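Local coordinates for tetratricopeptide TPR_2 repeat protein (Thermobaculum terrenum, PDB 5DJS) that is of undescribed function but joins tetratricopeptide repeats to a GT-B-type glycosyltransferase-family domain that holds uridine-5'-diphosphate in this structure, at residues L121-A125 with L417-G421; P314-W320 with L429-V433; L347-A351 with L382-V387; A366-Q370 with L394-M398. The protein carries 1 engineered substitution. All blocks are in the same frame, centred on the assembly; numbering follows the deposited sequence.

Interaction 1: residues L121-A125 with L417-G421; sequences LHYSA and LPYSG
H122 opens the contact from the loop between helices 111-120 and 129-143, where the helical N-terminal part of the chain meets the loop after strand 412-414 in the UDP-bearing Rossmann-like half of the GT-B fold. Its carbonyl O faces two partners, P418 CG and Y419 CB, each by van der Waals contact alone, while H122 CB rests 3.8 Å from Y419 CD2. The imidazole itself turns away and meets the ring of Y118 edge-to-face. Y123 and Y419 form the aromatic pair. The CG of Y123 stands anti to the carbonyl carbon (chi1 -56°), which swings the ring back alongside that of Y419, both side chains pointing the same way. The planes are nearly parallel, 11° apart, yet slid so far that the rings barely overlap; Y123 CE1 lies 3.3 Å from Y419 CD2. The hydroxyl of Y123 is hydrogen-bonded to R338 NH1, and Y419 also packs on R338, so the buried pair lies next to a residue of the UDP pocket, to which G421 belongs directly. S124 contributes backbone only, its OG being bonded to E94. A125 closes the segment over P418, where the L417-P418 peptide bond is cis and A125 N lies 4.0 Å from P418 CG.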
loop_
_atom_site.group_PDB
_atom_site.type_symbol
_atom_site.label_atom_id
_atom_site.label_comp_id
_atom_site.label_asym_id
_atom_site.label_seq_id
_atom_site.Cartn_x
_atom_site.Cartn_y
_atom_site.Cartn_z
ATOM N N LEU A 121 5.494 -10.815 -4.907
ATOM C CA LEU A 121 6.311 -10.828 -6.131
ATOM C C LEU A 121 6.773 -9.432 -6.586
ATOM O O LEU A 121 7.814 -9.296 -7.217
ATOM C CB LEU A 121 5.561 -11.543 -7.277
ATOM C CG LEU A 121 5.806 -13.044 -7.485
ATOM C CD1 LEU A 121 5.675 -13.859 -6.214
ATOM C CD2 LEU A 121 4.870 -13.585 -8.558
ATOM N N HIS A 122 6.011 -8.396 -6.258
ATOM C CA HIS A 122 6.355 -7.025 -6.671
ATOM C C HIS A 122 7.583 -6.458 -5.946
ATOM O O HIS A 122 8.241 -5.548 -6.464
ATOM C CB HIS A 122 5.141 -6.102 -6.524
ATOM C CG HIS A 122 3.989 -6.506 -7.393
ATOM N ND1 HIS A 122 3.858 -6.074 -8.694
ATOM C CD2 HIS A 122 2.950 -7.340 -7.165
ATOM C CE1 HIS A 122 2.774 -6.608 -9.224
ATOM N NE2 HIS A 122 2.204 -7.381 -8.318
ATOM N N TYR A 123 7.905 -7.028 -4.780
ATOM C CA TYR A 123 9.105 -6.671 -4.021
ATOM C C TYR A 123 10.376 -7.357 -4.495
ATOM O O TYR A 123 11.426 -7.119 -3.913
ATOM C CB TYR A 123 8.923 -7.021 -2.554
ATOM C CG TYR A 123 7.716 -6.395 -1.921
ATOM C CD1 TYR A 123 7.560 -5.007 -1.885
ATOM C CD2 TYR A 123 6.726 -7.181 -1.355
ATOM C CE1 TYR A 123 6.446 -4.428 -1.299
ATOM C CE2 TYR A 123 5.610 -6.611 -0.768
ATOM C CZ TYR A 123 5.475 -5.234 -0.749
ATOM O OH TYR A 123 4.369 -4.668 -0.162
ATOM N N SER A 124 10.302 -8.195 -5.533
ATOM C CA SER A 124 11.467 -8.952 -6.006
ATOM C C SER A 124 11.675 -8.800 -7.505
ATOM O O SER A 124 10.734 -8.956 -8.288
ATOM C CB SER A 124 11.278 -10.421 -5.678
ATOM O OG SER A 124 12.246 -11.205 -6.347
ATOM N N ALA A 125 12.922 -8.539 -7.901
ATOM C CA ALA A 125 13.271 -8.386 -9.321
ATOM C C ALA A 125 13.287 -9.716 -10.077
ATOM O O ALA A 125 13.312 -9.719 -11.308
ATOM C CB ALA A 125 14.611 -7.680 -9.467
ATOM N N LEU A 417 13.429 0.459 -5.609
ATOM C CA LEU A 417 13.134 -0.339 -6.788
ATOM C C LEU A 417 13.173 -1.834 -6.386
ATOM O O LEU A 417 13.804 -2.177 -5.380
ATOM C CB LEU A 417 14.149 -0.055 -7.900
ATOM C CG LEU A 417 15.640 -0.158 -7.533
ATOM C CD1 LEU A 417 16.421 -1.092 -8.451
ATOM C CD2 LEU A 417 16.279 1.219 -7.523
ATOM N N PRO A 418 12.498 -2.723 -7.123
ATOM C CA PRO A 418 11.610 -2.407 -8.257
ATOM C C PRO A 418 10.219 -1.867 -7.880
ATOM O O PRO A 418 9.465 -1.460 -8.782
ATOM C CB PRO A 418 11.465 -3.763 -8.961
ATOM C CG PRO A 418 11.625 -4.756 -7.866
ATOM C CD PRO A 418 12.665 -4.176 -6.949
ATOM N N TYR A 419 9.873 -1.896 -6.588
ATOM C CA TYR A 419 8.611 -1.358 -6.096
ATOM C C TYR A 419 8.888 0.102 -5.666
ATOM O O TYR A 419 9.466 0.372 -4.595
ATOM C CB TYR A 419 8.093 -2.227 -4.941
ATOM C CG TYR A 419 6.651 -2.024 -4.465
ATOM C CD1 TYR A 419 6.151 -0.757 -4.134
ATOM C CD2 TYR A 419 5.807 -3.120 -4.255
ATOM C CE1 TYR A 419 4.850 -0.585 -3.652
ATOM C CE2 TYR A 419 4.507 -2.954 -3.772
ATOM C CZ TYR A 419 4.032 -1.679 -3.472
ATOM O OH TYR A 419 2.755 -1.478 -3.001
ATOM N N SER A 420 8.451 1.037 -6.508
ATOM C CA SER A 420 8.628 2.457 -6.239
ATOM C C SER A 420 7.675 2.926 -5.164
ATOM O O SER A 420 6.509 2.515 -5.130
ATOM C CB SER A 420 8.391 3.305 -7.484
ATOM O OG SER A 420 8.345 4.674 -7.120
ATOM N N GLY A 421 8.177 3.808 -4.307
ATOM C CA GLY A 421 7.363 4.421 -3.283
ATOM C C GLY A 421 6.383 5.401 -3.899
ATOM O O GLY A 421 6.396 5.627 -5.105
#

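Interaction 2: residues P314-W320 with L429-V433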
loop_
_atom_site.group_PDB
_atom_site.type_symbol
_atom_site.label_atom_id
_atom_site.label_comp_id
_atom_site.label_asym_id
_atom_site.label_seq_id
_atom_site.Cartn_x
_atom_site.Cartn_y
_atom_site.Cartn_z
ATOM N N PRO A 314 -1.573 18.176 3.895
ATOM C CA PRO A 314 -2.478 18.412 5.017
ATOM C C PRO A 314 -2.278 19.808 5.636
ATOM O O PRO A 314 -1.262 20.466 5.366
ATOM C CB PRO A 314 -2.107 17.297 6.008
ATOM C CG PRO A 314 -0.686 16.984 5.699
ATOM C CD PRO A 314 -0.551 17.161 4.214
ATOM N N PRO A 315 -3.245 20.263 6.456
ATOM C CA PRO A 315 -3.111 21.586 7.070
ATOM C C PRO A 315 -1.988 21.661 8.123
ATOM O O PRO A 315 -1.291 22.673 8.191
ATOM C CB PRO A 315 -4.491 21.822 7.699
ATOM C CG PRO A 315 -5.021 20.453 7.979
ATOM C CD PRO A 315 -4.465 19.559 6.908
ATOM N N ASP A 316 -1.790 20.591 8.896
ATOM C CA ASP A 316 -0.806 20.566 9.996
ATOM C C ASP A 316 0.643 20.252 9.541
ATOM O O ASP A 316 1.370 19.523 10.227
ATOM C CB ASP A 316 -1.273 19.582 11.099
ATOM C CG ASP A 316 -1.360 18.122 10.618
ATOM O OD1 ASP A 316 -1.553 17.891 9.405
ATOM O OD2 ASP A 316 -1.241 17.204 11.459
ATOM N N LEU A 317 1.071 20.840 8.418
ATOM C CA LEU A 317 2.374 20.522 7.815
ATOM C C LEU A 317 3.493 21.212 8.603
ATOM O O LEU A 317 3.412 22.425 8.807
ATOM C CB LEU A 317 2.423 20.976 6.349
ATOM C CG LEU A 317 3.355 20.162 5.445
ATOM C CD1 LEU A 317 2.741 18.800 5.163
ATOM C CD2 LEU A 317 3.640 20.881 4.138
ATOM N N PRO A 318 4.535 20.459 9.041
ATOM C CA PRO A 318 5.574 21.020 9.931
ATOM C C PRO A 318 6.219 22.328 9.505
ATOM O O PRO A 318 6.601 23.122 10.373
ATOM C CB PRO A 318 6.636 19.924 9.955
ATOM C CG PRO A 318 5.844 18.682 9.820
ATOM C CD PRO A 318 4.770 19.020 8.816
ATOM N N GLY A 319 6.359 22.553 8.201
ATOM C CA GLY A 319 6.964 23.789 7.714
ATOM C C GLY A 319 8.484 23.703 7.763
ATOM O O GLY A 319 9.082 23.155 8.704
ATOM N N TRP A 320 9.102 24.282 6.743
ATOM C CA TRP A 320 10.496 24.010 6.420
ATOM C C TRP A 320 11.428 24.692 7.412
ATOM O O TRP A 320 11.119 25.765 7.927
ATOM C CB TRP A 320 10.809 24.492 5.001
ATOM C CG TRP A 320 10.000 23.841 3.908
ATOM C CD1 TRP A 320 8.896 23.034 4.047
ATOM C CD2 TRP A 320 10.216 23.976 2.502
ATOM N NE1 TRP A 320 8.434 22.649 2.814
ATOM C CE2 TRP A 320 9.223 23.213 1.847
ATOM C CE3 TRP A 320 11.155 24.667 1.729
ATOM C CZ2 TRP A 320 9.141 23.123 0.457
ATOM C CZ3 TRP A 320 11.078 24.575 0.342
ATOM C CH2 TRP A 320 10.074 23.810 -0.279
ATOM N N LEU A 429 8.760 15.712 -1.172
ATOM C CA LEU A 429 8.538 16.928 -1.958
ATOM C C LEU A 429 7.808 18.011 -1.149
ATOM O O LEU A 429 8.211 19.169 -1.186
ATOM C CB LEU A 429 7.772 16.634 -3.258
ATOM C CG LEU A 429 8.340 15.636 -4.285
ATOM C CD1 LEU A 429 7.665 15.829 -5.635
ATOM C CD2 LEU A 429 9.847 15.725 -4.448
ATOM N N TRP A 430 6.776 17.635 -0.396
ATOM C CA TRP A 430 6.081 18.583 0.504
ATOM C C TRP A 430 7.024 19.333 1.462
ATOM O O TRP A 430 6.744 20.484 1.833
ATOM C CB TRP A 430 4.999 17.881 1.349
ATOM C CG TRP A 430 3.724 17.488 0.627
ATOM C CD1 TRP A 430 3.237 17.994 -0.553
ATOM C CD2 TRP A 430 2.758 16.532 1.081
ATOM N NE1 TRP A 430 2.044 17.391 -0.867
ATOM C CE2 TRP A 430 1.726 16.490 0.118
ATOM C CE3 TRP A 430 2.672 15.691 2.201
ATOM C CZ2 TRP A 430 0.617 15.638 0.244
ATOM C CZ3 TRP A 430 1.562 14.849 2.331
ATOM C CH2 TRP A 430 0.553 14.832 1.358
ATOM N N MET A 431 8.114 18.670 1.867
ATOM C CA MET A 431 9.160 19.255 2.724
ATOM C C MET A 431 10.389 19.799 1.958
ATOM O O MET A 431 11.464 19.992 2.540
ATOM C CB MET A 431 9.602 18.210 3.756
ATOM C CG MET A 431 8.478 17.696 4.642
ATOM S SD MET A 431 7.583 19.000 5.509
ATOM C CE MET A 431 8.860 19.710 6.549
ATOM N N GLY A 432 10.227 20.061 0.664
ATOM C CA GLY A 432 11.294 20.632 -0.139
ATOM C C GLY A 432 12.538 19.783 -0.292
ATOM O O GLY A 432 13.624 20.331 -0.482
ATOM N N VAL A 433 12.375 18.458 -0.222
ATOM C CA VAL A 433 13.465 17.510 -0.421
ATOM C C VAL A 433 13.263 16.858 -1.792
ATOM O O VAL A 433 12.189 16.311 -2.050
ATOM C CB VAL A 433 13.482 16.432 0.687
ATOM C CG1 VAL A 433 14.634 15.444 0.488
ATOM C CG2 VAL A 433 13.603 17.080 2.058
#
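The irregular chain of 314-320 runs past the C-terminal end of helix 423-430, closest where W320 and M431 bring their CA atoms to 6.2 Å, while L317 and W430 stay 8.4 Å apart. W320 makes the polar link: its indole NE1 donates to the carbonyl O of W430 at 2.9 Å, with an N-H...O angle of 154° and the oxygen near the ring plane. One face of the same indole lies over the turn that follows, G432 CA sitting 3.7 Å from the centroid of the six-membered ring in a CH-pi contact. M431, bent at chi2 and chi3, curls its thioether back toward the loop; CE reaches P318 CB at 4.1 Å, and SD stands obliquely beside the W320 five-membered ring, a Met-aromatic contact. At the start of the loop, P314 CD sits over one face of the W430 ring, toward its rim and 4.0 Å from the six-membered centroid, and L317 CD2 packs against W430 O. The W430 indole is fixed at its other end by NE1 bonding to C311 O. G432, with positive phi, is the C' residue of a Schellman motif that ends the helix, G432 N bonding L429 O; the loop's tryptophan covers this helix terminus.

Interaction 3: residues L347-A351 with L382-V387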
loop_
_atom_site.group_PDB
_atom_site.type_symbol
_atom_site.label_atom_id
_atom_site.label_comp_id
_atom_site.label_asym_id
_atom_site.label_seq_id
_atom_site.Cartn_x
_atom_site.Cartn_y
_atom_site.Cartn_z
ATOM N N LEU A 347 19.942 -1.892 -2.422
ATOM C CA LEU A 347 21.155 -1.905 -1.594
ATOM C C LEU A 347 22.461 -1.890 -2.400
ATOM O O LEU A 347 23.400 -1.218 -2.001
ATOM C CB LEU A 347 21.140 -3.100 -0.623
ATOM C CG LEU A 347 20.575 -2.964 0.808
ATOM C CD1 LEU A 347 19.953 -1.615 1.133
ATOM C CD2 LEU A 347 19.596 -4.089 1.112
ATOM N N ASP A 348 22.510 -2.597 -3.528
ATOM C CA ASP A 348 23.676 -2.543 -4.419
ATOM C C ASP A 348 23.951 -1.107 -4.893
ATOM O O ASP A 348 25.098 -0.653 -4.870
ATOM C CB ASP A 348 23.496 -3.470 -5.642
ATOM C CG ASP A 348 23.566 -4.980 -5.294
ATOM O OD1 ASP A 348 23.979 -5.368 -4.175
ATOM O OD2 ASP A 348 23.209 -5.794 -6.167
ATOM N N LEU A 349 22.896 -0.397 -5.299
ATOM C CA LEU A 349 23.013 0.985 -5.786
ATOM C C LEU A 349 23.350 1.975 -4.681
ATOM O O LEU A 349 24.222 2.829 -4.850
ATOM C CB LEU A 349 21.715 1.434 -6.472
ATOM C CG LEU A 349 21.203 0.650 -7.681
ATOM C CD1 LEU A 349 20.154 1.474 -8.429
ATOM C CD2 LEU A 349 22.321 0.217 -8.633
ATOM N N TRP A 350 22.643 1.871 -3.559
ATOM C CA TRP A 350 22.889 2.756 -2.413
ATOM C C TRP A 350 24.318 2.642 -1.873
ATOM O O TRP A 350 24.889 3.633 -1.410
ATOM C CB TRP A 350 21.881 2.507 -1.281
ATOM C CG TRP A 350 20.459 2.890 -1.607
ATOM C CD1 TRP A 350 20.001 3.548 -2.720
ATOM C CD2 TRP A 350 19.317 2.658 -0.786
ATOM N NE1 TRP A 350 18.643 3.718 -2.647
ATOM C CE2 TRP A 350 18.193 3.187 -1.467
ATOM C CE3 TRP A 350 19.124 2.031 0.454
ATOM C CZ2 TRP A 350 16.893 3.115 -0.944
ATOM C CZ3 TRP A 350 17.831 1.964 0.977
ATOM C CH2 TRP A 350 16.734 2.501 0.275
ATOM N N ALA A 351 24.884 1.439 -1.943
ATOM C CA ALA A 351 26.273 1.213 -1.566
ATOM C C ALA A 351 27.225 1.949 -2.507
ATOM O O ALA A 351 28.137 2.633 -2.042
ATOM C CB ALA A 351 26.590 -0.275 -1.552
ATOM N N LEU A 382 24.958 -3.930 4.188
ATOM C CA LEU A 382 25.770 -2.843 3.629
ATOM C C LEU A 382 27.281 -3.065 3.756
ATOM O O LEU A 382 28.007 -2.825 2.780
ATOM C CB LEU A 382 25.365 -1.469 4.189
ATOM C CG LEU A 382 24.460 -0.679 3.226
ATOM C CD1 LEU A 382 22.983 -0.906 3.510
ATOM C CD2 LEU A 382 24.789 0.796 3.293
ATOM N N GLU A 383 27.749 -3.539 4.918
ATOM C CA GLU A 383 29.190 -3.850 5.104
ATOM C C GLU A 383 29.696 -4.862 4.075
ATOM O O GLU A 383 30.797 -4.705 3.542
ATOM C CB GLU A 383 29.516 -4.319 6.533
ATOM C CG GLU A 383 29.243 -3.275 7.614
ATOM C CD GLU A 383 30.283 -3.242 8.739
ATOM O OE1 GLU A 383 30.663 -2.115 9.162
ATOM O OE2 GLU A 383 30.717 -4.327 9.203
ATOM N N GLY A 384 28.873 -5.867 3.774
ATOM C CA GLY A 384 29.155 -6.827 2.703
ATOM C C GLY A 384 29.349 -6.218 1.321
ATOM O O GLY A 384 29.992 -6.829 0.474
ATOM N N ARG A 385 28.775 -5.033 1.092
ATOM C CA ARG A 385 29.001 -4.234 -0.129
ATOM C C ARG A 385 30.073 -3.133 0.043
ATOM O O ARG A 385 30.124 -2.194 -0.760
ATOM C CB ARG A 385 27.675 -3.599 -0.583
ATOM C CG ARG A 385 26.576 -4.607 -0.867
ATOM C CD ARG A 385 25.214 -3.948 -0.929
ATOM N NE ARG A 385 24.223 -4.827 -1.552
ATOM C CZ ARG A 385 23.527 -5.789 -0.939
ATOM N NH1 ARG A 385 23.660 -6.034 0.363
ATOM N NH2 ARG A 385 22.667 -6.516 -1.649
ATOM N N GLY A 386 30.921 -3.256 1.074
ATOM C CA GLY A 386 32.077 -2.376 1.284
ATOM C C GLY A 386 31.819 -1.039 1.971
ATOM O O GLY A 386 32.669 -0.149 1.923
ATOM N N VAL A 387 30.669 -0.900 2.624
ATOM C CA VAL A 387 30.233 0.373 3.193
ATOM C C VAL A 387 30.150 0.212 4.705
ATOM O O VAL A 387 29.448 -0.671 5.186
ATOM C CB VAL A 387 28.842 0.782 2.648
ATOM C CG1 VAL A 387 28.325 2.047 3.333
ATOM C CG2 VAL A 387 28.896 0.973 1.134
#
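A Schellman motif ends helix 372-383, and the turn it makes packs on helix 344-356. G386, at positive phi, is its C' residue: V387 N reaches back to L382 O and G386 N to E383 O. L382 O also takes the N-H of R385, the two donors arriving from opposite faces of its plane. R385 carries the contact. Its chain, extended from CG to NE, lies across the 344-356 helix, CD passing 3.4 Å from L347 O. The guanidinium then meets D348 in a salt bridge in which a single carboxylate oxygen, OD1, serves two nitrogens. The bond from R385 NE is the firmer, 2.7 Å with an N-H...O angle of 149°, and uses the anti side of OD1; the one from NH2, at 3.1 Å, is weak. Carboxylate and guanidinium planes stand 39° apart. L347 CB sits over the centre of one guanidinium face, 3.6 Å from R385 CZ, and NH1, the third nitrogen, bonds A381 O. Apolar contacts flank this polar bridge. A351 CB touches R385 CB at 3.6 Å, and A351 CB also meets V387 CG2 at 3.8 Å. L347 and L382 cross at about a right angle, L347 CD1 lying 3.9 Å from L382 CD1. L382 and V387 both pack on L354 one turn farther along, W350 packs on L362 and L364 of strand 361-365, and L349 reaches helix 465-477; helix 344-356 thus lies between the turn and other layers of the Rossmann-like domain.

Interaction 4: residues A366-Q370 with L394-M398. With UDP (uridine-5'-diphosphate), chain E.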
loop_
_atom_site.group_PDB
_atom_site.type_symbol
_atom_site.label_atom_id
_atom_site.label_comp_id
_atom_site.label_asym_id
_atom_site.label_seq_id
_atom_site.Cartn_x
_atom_site.Cartn_y
_atom_site.Cartn_z
ATOM N N ALA A 366 11.520 3.209 9.224
ATOM C CA ALA A 366 10.516 2.208 8.849
ATOM C C ALA A 366 10.155 1.321 10.043
ATOM O O ALA A 366 10.835 1.323 11.076
ATOM C CB ALA A 366 11.020 1.354 7.694
ATOM N N THR A 367 9.083 0.558 9.886
ATOM C CA THR A 367 8.618 -0.349 10.926
ATOM C C THR A 367 9.507 -1.566 10.878
ATOM O O THR A 367 9.807 -2.049 9.789
ATOM C CB THR A 367 7.187 -0.810 10.651
ATOM O OG1 THR A 367 7.144 -1.369 9.336
ATOM C CG2 THR A 367 6.216 0.358 10.732
ATOM N N GLY A 368 9.923 -2.049 12.046
ATOM C CA GLY A 368 10.857 -3.170 12.139
ATOM C C GLY A 368 12.246 -2.755 12.565
ATOM O O GLY A 368 12.983 -3.573 13.114
ATOM N N LEU A 369 12.599 -1.486 12.362
ATOM C CA LEU A 369 13.914 -0.987 12.763
ATOM C C LEU A 369 14.104 -0.797 14.258
ATOM O O LEU A 369 15.231 -0.625 14.701
ATOM C CB LEU A 369 14.249 0.285 11.994
ATOM C CG LEU A 369 14.410 0.056 10.488
ATOM C CD1 LEU A 369 14.661 1.377 9.792
ATOM C CD2 LEU A 369 15.529 -0.928 10.168
ATOM N N GLN A 370 13.025 -0.862 15.035
ATOM C CA GLN A 370 13.134 -0.979 16.500
ATOM C C GLN A 370 13.820 -2.274 16.982
ATOM O O GLN A 370 14.372 -2.277 18.091
ATOM C CB GLN A 370 11.769 -0.789 17.209
ATOM C CG GLN A 370 10.758 -1.922 17.095
ATOM C CD GLN A 370 10.106 -2.020 15.727
ATOM O OE1 GLN A 370 10.701 -1.658 14.718
ATOM N NE2 GLN A 370 8.878 -2.516 15.684
ATOM N N LEU A 394 19.571 3.970 11.278
ATOM C CA LEU A 394 18.244 3.362 11.231
ATOM C C LEU A 394 17.427 3.830 12.422
ATOM O O LEU A 394 17.929 3.834 13.544
ATOM C CB LEU A 394 18.367 1.843 11.310
ATOM C CG LEU A 394 19.242 1.058 10.324
ATOM C CD1 LEU A 394 19.248 1.664 8.930
ATOM C CD2 LEU A 394 20.667 0.887 10.824
ATOM N N LEU A 395 16.171 4.193 12.184
ATOM C CA LEU A 395 15.301 4.752 13.222
ATOM C C LEU A 395 13.957 4.027 13.311
ATOM O O LEU A 395 13.388 3.607 12.297
ATOM C CB LEU A 395 15.076 6.252 12.970
ATOM C CG LEU A 395 15.875 7.226 13.846
ATOM C CD1 LEU A 395 16.017 8.584 13.173
ATOM C CD2 LEU A 395 15.233 7.366 15.227
ATOM N N SER A 396 13.454 3.903 14.538
ATOM C CA SER A 396 12.140 3.325 14.791
ATOM C C SER A 396 11.060 4.272 14.254
ATOM O O SER A 396 11.288 5.479 14.179
ATOM C CB SER A 396 11.950 3.095 16.296
ATOM O OG SER A 396 13.122 2.549 16.875
ATOM N N PRO A 397 9.877 3.737 13.900
ATOM C CA PRO A 397 8.853 4.579 13.265
ATOM C C PRO A 397 8.230 5.640 14.193
ATOM O O PRO A 397 8.240 5.481 15.420
ATOM C CB PRO A 397 7.801 3.562 12.798
ATOM C CG PRO A 397 7.937 2.420 13.743
ATOM C CD PRO A 397 9.389 2.363 14.144
ATOM N N MET A 398 7.701 6.703 13.579
ATOM C CA MET A 398 7.189 7.889 14.274
ATOM C C MET A 398 5.790 8.290 13.820
ATOM O O MET A 398 5.346 7.875 12.747
ATOM C CB MET A 398 8.077 9.077 13.942
ATOM C CG MET A 398 9.513 8.948 14.384
ATOM S SD MET A 398 10.427 10.383 13.816
ATOM C CE MET A 398 10.669 9.974 12.115
HETATM N N1 UDP E . 4.709 6.544 8.157
HETATM C C2 UDP E . 4.762 6.868 9.543
HETATM N N3 UDP E . 5.830 6.503 10.277
HETATM C C4 UDP E . 6.857 5.838 9.723
HETATM C C5 UDP E . 6.845 5.509 8.374
HETATM C C6 UDP E . 5.748 5.876 7.603
HETATM O O2 UDP E . 3.829 7.488 10.108
HETATM O O4 UDP E . 7.832 5.509 10.414
HETATM C "C1'" UDP E . 3.542 6.946 7.342
HETATM C "C2'" UDP E . 3.986 7.944 6.290
HETATM O "O2'" UDP E . 3.018 8.996 6.274
HETATM C "C3'" UDP E . 4.068 7.130 5.003
HETATM C "C4'" UDP E . 3.130 5.943 5.220
HETATM O "O4'" UDP E . 2.929 5.852 6.639
HETATM O "O3'" UDP E . 3.698 7.879 3.853
HETATM C "C5'" UDP E . 3.631 4.588 4.720
HETATM O "O5'" UDP E . 4.413 4.676 3.529
HETATM P PA UDP E . 5.284 3.396 3.051
HETATM O O1A UDP E . 4.312 2.265 2.817
HETATM O O2A UDP E . 6.415 3.236 4.041
HETATM O O3A UDP E . 5.978 3.785 1.641
HETATM P PB UDP E . 5.178 4.304 0.335
HETATM O O1B UDP E . 4.263 5.395 0.806
HETATM O O2B UDP E . 6.260 4.849 -0.538
HETATM O O3B UDP E . 4.492 3.076 -0.214
#
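L369 packs closely on the edge strand: its CB lies 3.4 Å from L395 O, and both its methyls face L394 CB, with CD1 at 4.0 Å. The side chains of L369 and L394 cross at about a right angle. With CG anti to the carbonyl carbon, chi1 -65° brings the L369 isobutyl group against L395 O and L394 CB, and L369 also touches L378 of helix 372-383. A second close point is the proline: P397 CD approaches A366 O at 3.5 Å, and P397 CG meets CA and CG2 of T367, the latter pair at 4.0 Å. A type II turn from A366 to L369 shapes the loop, with G368 at positive phi in its third position. Both segments leave neighbouring parallel strands, 361-365 and 392-395, at their C-terminal ends, where nucleotide sites of Rossmann-like domains such as those of the GT-B fold are found. Here M398 grips the uracil with its backbone: UDP N3 donates to M398 O at 2.9 Å, and M398 N gives a weak, longer bond to UDP O4. P397 CB comes within 3.1 Å of that same O4, so the proline touches the loop through CD and CG and the base through CB. The solvent side is at L395 and S396. L395 turns away from the loop and is exposed; S396 and Q370, both partly exposed, meet by van der Waals contact alone despite their near backbones, S396 OG lying 3.6 Å from Q370 CB. T367 OG1 is hydrogen-bonded to Y59 OH, tying the turn to the tetratricopeptide-repeat region.

How the interactions relate
From the N terminus, the first segment met is 121-125, and interaction 1 closes the longest loop only at 417-421, joining the helical N-terminal region to the UDP-bearing domain. Interaction 2 starts within that loop at 314-320 and ends beyond it at 429-433, so the two cross; it ties the loop between strands 300-304 and 332-335 to the end of helix 423-430. Interactions 3 and 4 nest inside both loops and cross each other: 347-351, 366-370, 382-387 and 394-398 alternate along helix 344-356, the loop after strand 361-365, helix 372-383 and strand 392-395. Interactions 1 and 3 touch, L417 CD2 packing 4.0 Å from L349 CD1; interactions 3 and 4 stay about 7 Å apart at their nearest atoms.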